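Local atomic coordinates of leucine aminopeptidase 2, chloroplastic (Streptomyces sp. BC16019, PDB entry 5LHK), a protein that probably removes unsubstituted N-terminal amino acids from peptides, as a manganese-binding aminopeptidase of the M17 family. Residues K282-G287 and V371-S376; G257-G262 and D366-V371. All coordinates share one frame; numbering follows the deposited sequence.

In the fold
Both contacts are buried in the catalytic domain and use strand 367-372, with Val371 common to the two. Contact 2 (257-262 with 366-371) is the sheet interior, where strand 255-263 runs parallel to that strand through regular backbone hydrogen bonds and aliphatic side chains. Contact 1 (282-287 with 371-376) starts where this pairing stops: the chain leaves the sheet, meets the turn before helix 286-301, and the chemistry changes to a carboxylate, a hydroxyl, a water and a metal ion. One manganese joins them, held by Asp284 from contact 1 and Lys261 from contact 2; Lys261 NZ also lies 3.2 Å from Asp284 OD1.

Contact 1 (K282-G287 and V371-S376); sequences KADMGG and VATLTS. With MN (manganese (II) ion), chain B.
In the metal site of this M17 aminopeptidase, Asp284 binds manganese and takes a hydrogen bond from Thr373, just past the end of strand 367-372. The carboxylate divides its oxygens: Asp284 OD2 binds the metal at 2.0 Å, while Asp284 OD1 accepts from Thr373 OG1 at 2.9 Å. The hydroxyl reaches OD1 from above the carboxylate plane, 43° out of it. With Asp284 CG anti to the backbone N (chi1 -154°), the acid swings off its turn toward both the ion and the threonine. Lys261, Asp266 and Glu345 also bind this manganese, and a water adds a further ligand.

Ala283 to Gly286 form a type I turn, closed by Gly286 N to Ala283 O, and Met285 is the N-cap of helix 286-301. Thr373, the centre of an inverse gamma turn, meets this corner with both branches: besides OG1 on Asp284 OD1, its methyl CG2 lies 3.8 Å from Ala283 O and next to Gly286 CA. A water between the two segments accepts from Gly287 N (2.9 Å) and Thr373 N (also 2.9 Å) and donates to Asp284 O, joining the first turn of the helix to the strand end. Gly287 lets the backbones come close: its CA is 3.4 Å from Val371 O in a CA-H...O contact, and a CB there would collide with that oxygen.

A valine in place of Thr373 would probably leave Asp284 OD1 without its hydroxyl donor and the carboxylate less firmly held against rotation. Thr373 is thus placed as a second-shell residue and probably steadies OD1 of a metal ligand while OD2 stays on the ion.

Contact 2 (G257-G262 and D366-V371); sequences GLVGKG and DLVVDV. With MN (manganese (II) ion), chain B.
Gly257 N gives its hydrogen to Leu367 O at 2.7 Å, almost perfectly straight (179°), the first of five backbone bonds between the strands. Val369 then uses both its polar atoms, its N donating to Gly257 O and its O accepting from Val259 N. Val371 does likewise: its N meets Val259 O at 2.8 Å, and its O takes Lys261 N at 3.1 Å. The same oxygens also take CA-H...O contacts, such as Asp370 CA to Val259 O.

On one face Leu258 and Val369 lie side by side, Leu258 CD2 3.9 Å from Val369 CB. On the other, Val259 CG2 meets Val368 CG1 at 3.9 Å, and Val259 CB packs on Asp370 CB. This is a parallel pair (20° between the strands) within the mixed sheet of the catalytic domain. Helix 345-358 packs on Val259 and Val368, with Leu354 touching both. Farther out, the carboxylate of Asp370 turns away from Val259 to His460 and Trp458, while strand 306-316 flanks Leu258. Beyond the last bond Lys261, its chain extended from chi1 177° onward, carries NZ to the manganese at 2.4 Å, beside Asp284 and Glu345.

Contact 1 (K282-G287 and V371-S376)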
loop_
_atom_site.group_PDB
_atom_site.type_symbol
_atom_site.label_atom_id
_atom_site.label_comp_id
_atom_site.label_asym_id
_atom_site.label_seq_id
_atom_site.Cartn_x
_atom_site.Cartn_y
_atom_site.Cartn_z
ATOM N N LYS A 282 4.219 22.160 8.462
ATOM C CA LYS A 282 4.399 23.532 8.951
ATOM C C LYS A 282 4.426 24.606 7.839
ATOM O O LYS A 282 4.274 25.797 8.135
ATOM C CB LYS A 282 5.714 23.631 9.739
ATOM C CG LYS A 282 6.968 23.543 8.871
ATOM C CD LYS A 282 8.262 23.726 9.654
ATOM C CE LYS A 282 9.447 23.582 8.712
ATOM N NZ LYS A 282 10.737 23.719 9.431
ATOM N N ALA A 283 4.677 24.190 6.591
ATOM C CA ALA A 283 4.839 25.108 5.455
ATOM C C ALA A 283 3.527 25.460 4.765
ATOM O O ALA A 283 3.536 26.138 3.744
ATOM C CB ALA A 283 5.804 24.512 4.431
ATOM N N ASP A 284 2.396 25.036 5.332
ATOM C CA ASP A 284 1.109 25.223 4.691
ATOM C C ASP A 284 0.575 26.657 4.886
ATOM O O ASP A 284 -0.564 26.965 4.539
ATOM C CB ASP A 284 0.138 24.162 5.219
ATOM C CG ASP A 284 -0.976 23.845 4.250
ATOM O OD1 ASP A 284 -0.735 23.883 3.019
ATOM O OD2 ASP A 284 -2.098 23.540 4.717
ATOM N N MET A 285 1.409 27.536 5.444
ATOM C CA MET A 285 1.090 28.965 5.610
ATOM C C MET A 285 1.953 29.835 4.688
ATOM O O MET A 285 2.043 31.049 4.883
ATOM C CB MET A 285 1.211 29.387 7.098
ATOM C CG MET A 285 2.404 28.822 7.884
ATOM S SD MET A 285 4.028 29.042 7.125
ATOM C CE MET A 285 4.282 30.788 7.335
ATOM N N GLY A 286 2.567 29.210 3.674
ATOM C CA GLY A 286 3.449 29.894 2.726
ATOM C C GLY A 286 2.760 31.005 1.947
ATOM O O GLY A 286 3.385 32.028 1.628
ATOM N N GLY A 287 1.483 30.812 1.637
ATOM C CA GLY A 287 0.708 31.835 0.966
ATOM C C GLY A 287 0.532 33.063 1.839
ATOM O O GLY A 287 0.733 34.189 1.382
ATOM N N VAL A 371 -3.091 33.686 -2.700
ATOM C CA VAL A 371 -1.853 32.922 -2.746
ATOM C C VAL A 371 -1.989 31.824 -1.706
ATOM O O VAL A 371 -2.341 32.097 -0.553
ATOM C CB VAL A 371 -0.621 33.809 -2.461
ATOM C CG1 VAL A 371 0.666 33.039 -2.706
ATOM C CG2 VAL A 371 -0.651 35.059 -3.338
ATOM N N ALA A 372 -1.732 30.586 -2.118
ATOM C CA ALA A 372 -2.019 29.426 -1.288
ATOM C C ALA A 372 -1.175 28.211 -1.667
ATOM O O ALA A 372 -1.041 27.872 -2.845
ATOM C CB ALA A 372 -3.494 29.093 -1.404
ATOM N N THR A 373 -0.601 27.564 -0.660
ATOM C CA THR A 373 -0.031 26.222 -0.807
ATOM C C THR A 373 -1.199 25.221 -0.800
ATOM O O THR A 373 -1.444 24.514 0.193
ATOM C CB THR A 373 0.943 25.924 0.344
ATOM O OG1 THR A 373 0.288 26.157 1.596
ATOM C CG2 THR A 373 2.180 26.833 0.239
ATOM N N LEU A 374 -1.941 25.194 -1.902
ATOM C CA LEU A 374 -3.309 24.640 -1.868
ATOM C C LEU A 374 -3.402 23.164 -2.233
ATOM O O LEU A 374 -4.075 22.391 -1.570
ATOM C CB LEU A 374 -4.250 25.456 -2.770
ATOM C CG LEU A 374 -5.750 25.278 -2.504
ATOM C CD1 LEU A 374 -6.149 25.762 -1.109
ATOM C CD2 LEU A 374 -6.556 26.005 -3.571
ATOM N N THR A 375 -2.692 22.774 -3.269
ATOM C CA THR A 375 -2.956 21.510 -3.923
ATOM C C THR A 375 -1.675 20.693 -4.075
ATOM O O THR A 375 -0.611 21.220 -4.359
ATOM C CB THR A 375 -3.647 21.836 -5.267
ATOM O OG1 THR A 375 -5.037 22.148 -5.018
ATOM C CG2 THR A 375 -3.639 20.756 -6.129
ATOM N N SER A 376 -1.791 19.392 -3.900
ATOM C CA SER A 376 -0.677 18.483 -4.129
ATOM C C SER A 376 -0.715 17.836 -5.510
ATOM O O SER A 376 0.248 17.205 -5.889
ATOM C CB SER A 376 -0.685 17.401 -3.064
ATOM O OG SER A 376 -1.989 16.875 -2.967
HETATM MN MN MN B . -3.408 22.663 3.448
HETATM O O HOH W 1 -0.473 28.752 2.023
HETATM O O HOH W 2 -4.065 21.288 1.847
#

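Contact 2 (G257-G262 and D366-V371)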
loop_
_atom_site.group_PDB
_atom_site.type_symbol
_atom_site.label_atom_id
_atom_site.label_comp_id
_atom_site.label_asym_id
_atom_site.label_seq_id
_atom_site.Cartn_x
_atom_site.Cartn_y
_atom_site.Cartn_z
ATOM N N GLY A 257 -6.816 43.605 -3.237
ATOM C CA GLY A 257 -6.954 42.681 -2.099
ATOM C C GLY A 257 -6.044 41.478 -2.279
ATOM O O GLY A 257 -6.062 40.878 -3.333
ATOM N N LEU A 258 -5.235 41.153 -1.270
ATOM C CA LEU A 258 -4.399 39.943 -1.253
ATOM C C LEU A 258 -4.910 38.996 -0.159
ATOM O O LEU A 258 -5.070 39.396 1.001
ATOM C CB LEU A 258 -2.928 40.279 -1.014
ATOM C CG LEU A 258 -2.292 41.276 -2.004
ATOM C CD1 LEU A 258 -0.855 41.584 -1.607
ATOM C CD2 LEU A 258 -2.348 40.791 -3.448
ATOM N N VAL A 259 -5.186 37.753 -0.553
ATOM C CA VAL A 259 -5.717 36.733 0.334
ATOM C C VAL A 259 -4.677 35.632 0.441
ATOM O O VAL A 259 -4.291 35.045 -0.574
ATOM C CB VAL A 259 -7.051 36.163 -0.188
ATOM C CG1 VAL A 259 -7.588 35.084 0.749
ATOM C CG2 VAL A 259 -8.081 37.280 -0.335
ATOM N N GLY A 260 -4.228 35.349 1.662
ATOM C CA GLY A 260 -3.137 34.392 1.895
ATOM C C GLY A 260 -3.542 33.256 2.817
ATOM O O GLY A 260 -3.943 33.493 3.954
ATOM N N LYS A 261 -3.425 32.023 2.340
ATOM C CA LYS A 261 -3.745 30.854 3.143
ATOM C C LYS A 261 -2.700 30.658 4.247
ATOM O O LYS A 261 -1.529 30.428 3.959
ATOM C CB LYS A 261 -3.797 29.605 2.264
ATOM C CG LYS A 261 -4.061 28.312 3.036
ATOM C CD LYS A 261 -3.806 27.103 2.177
ATOM C CE LYS A 261 -3.864 25.829 2.997
ATOM N NZ LYS A 261 -3.688 24.641 2.116
ATOM N N GLY A 262 -3.146 30.735 5.500
ATOM C CA GLY A 262 -2.274 30.634 6.660
ATOM C C GLY A 262 -2.543 29.429 7.553
ATOM O O GLY A 262 -2.718 29.559 8.756
ATOM N N ASP A 366 -10.955 46.530 -5.828
ATOM C CA ASP A 366 -11.116 46.467 -7.284
ATOM C C ASP A 366 -10.625 45.154 -7.876
ATOM O O ASP A 366 -11.103 44.753 -8.926
ATOM C CB ASP A 366 -10.387 47.625 -7.977
ATOM C CG ASP A 366 -10.861 48.997 -7.502
ATOM O OD1 ASP A 366 -11.688 49.061 -6.558
ATOM O OD2 ASP A 366 -10.388 50.011 -8.072
ATOM N N LEU A 367 -9.648 44.508 -7.239
ATOM C CA LEU A 367 -9.215 43.183 -7.663
ATOM C C LEU A 367 -8.617 42.390 -6.525
ATOM O O LEU A 367 -8.079 42.959 -5.580
ATOM C CB LEU A 367 -8.290 43.260 -8.892
ATOM C CG LEU A 367 -6.769 43.349 -8.920
ATOM C CD1 LEU A 367 -6.083 42.035 -8.626
ATOM C CD2 LEU A 367 -6.374 43.793 -10.324
ATOM N N VAL A 368 -8.736 41.069 -6.631
ATOM C CA VAL A 368 -8.346 40.143 -5.567
ATOM C C VAL A 368 -7.375 39.098 -6.097
ATOM O O VAL A 368 -7.657 38.455 -7.097
ATOM C CB VAL A 368 -9.578 39.433 -4.992
ATOM C CG1 VAL A 368 -9.184 38.390 -3.952
ATOM C CG2 VAL A 368 -10.523 40.455 -4.396
ATOM N N VAL A 369 -6.241 38.931 -5.420
ATOM C CA VAL A 369 -5.264 37.874 -5.748
ATOM C C VAL A 369 -5.104 37.018 -4.514
ATOM O O VAL A 369 -4.826 37.551 -3.429
ATOM C CB VAL A 369 -3.894 38.460 -6.127
ATOM C CG1 VAL A 369 -2.854 37.364 -6.341
ATOM C CG2 VAL A 369 -4.037 39.320 -7.372
ATOM N N ASP A 370 -5.323 35.713 -4.650
ATOM C CA ASP A 370 -5.065 34.798 -3.532
ATOM C C ASP A 370 -3.801 33.987 -3.786
ATOM O O ASP A 370 -3.467 33.672 -4.932
ATOM C CB ASP A 370 -6.272 33.911 -3.204
ATOM C CG ASP A 370 -6.403 32.727 -4.118
ATOM O OD1 ASP A 370 -5.609 31.784 -3.980
ATOM O OD2 ASP A 370 -7.307 32.726 -4.970
ATOM N N VAL A 371 -3.091 33.686 -2.700
ATOM C CA VAL A 371 -1.853 32.922 -2.746
ATOM C C VAL A 371 -1.989 31.824 -1.706
ATOM O O VAL A 371 -2.341 32.097 -0.553
ATOM C CB VAL A 371 -0.621 33.809 -2.461
ATOM C CG1 VAL A 371 0.666 33.039 -2.706
ATOM C CG2 VAL A 371 -0.651 35.059 -3.338
HETATM MN MN MN B . -3.408 22.663 3.448
HETATM O O HOH W 2 -4.065 21.288 1.847
#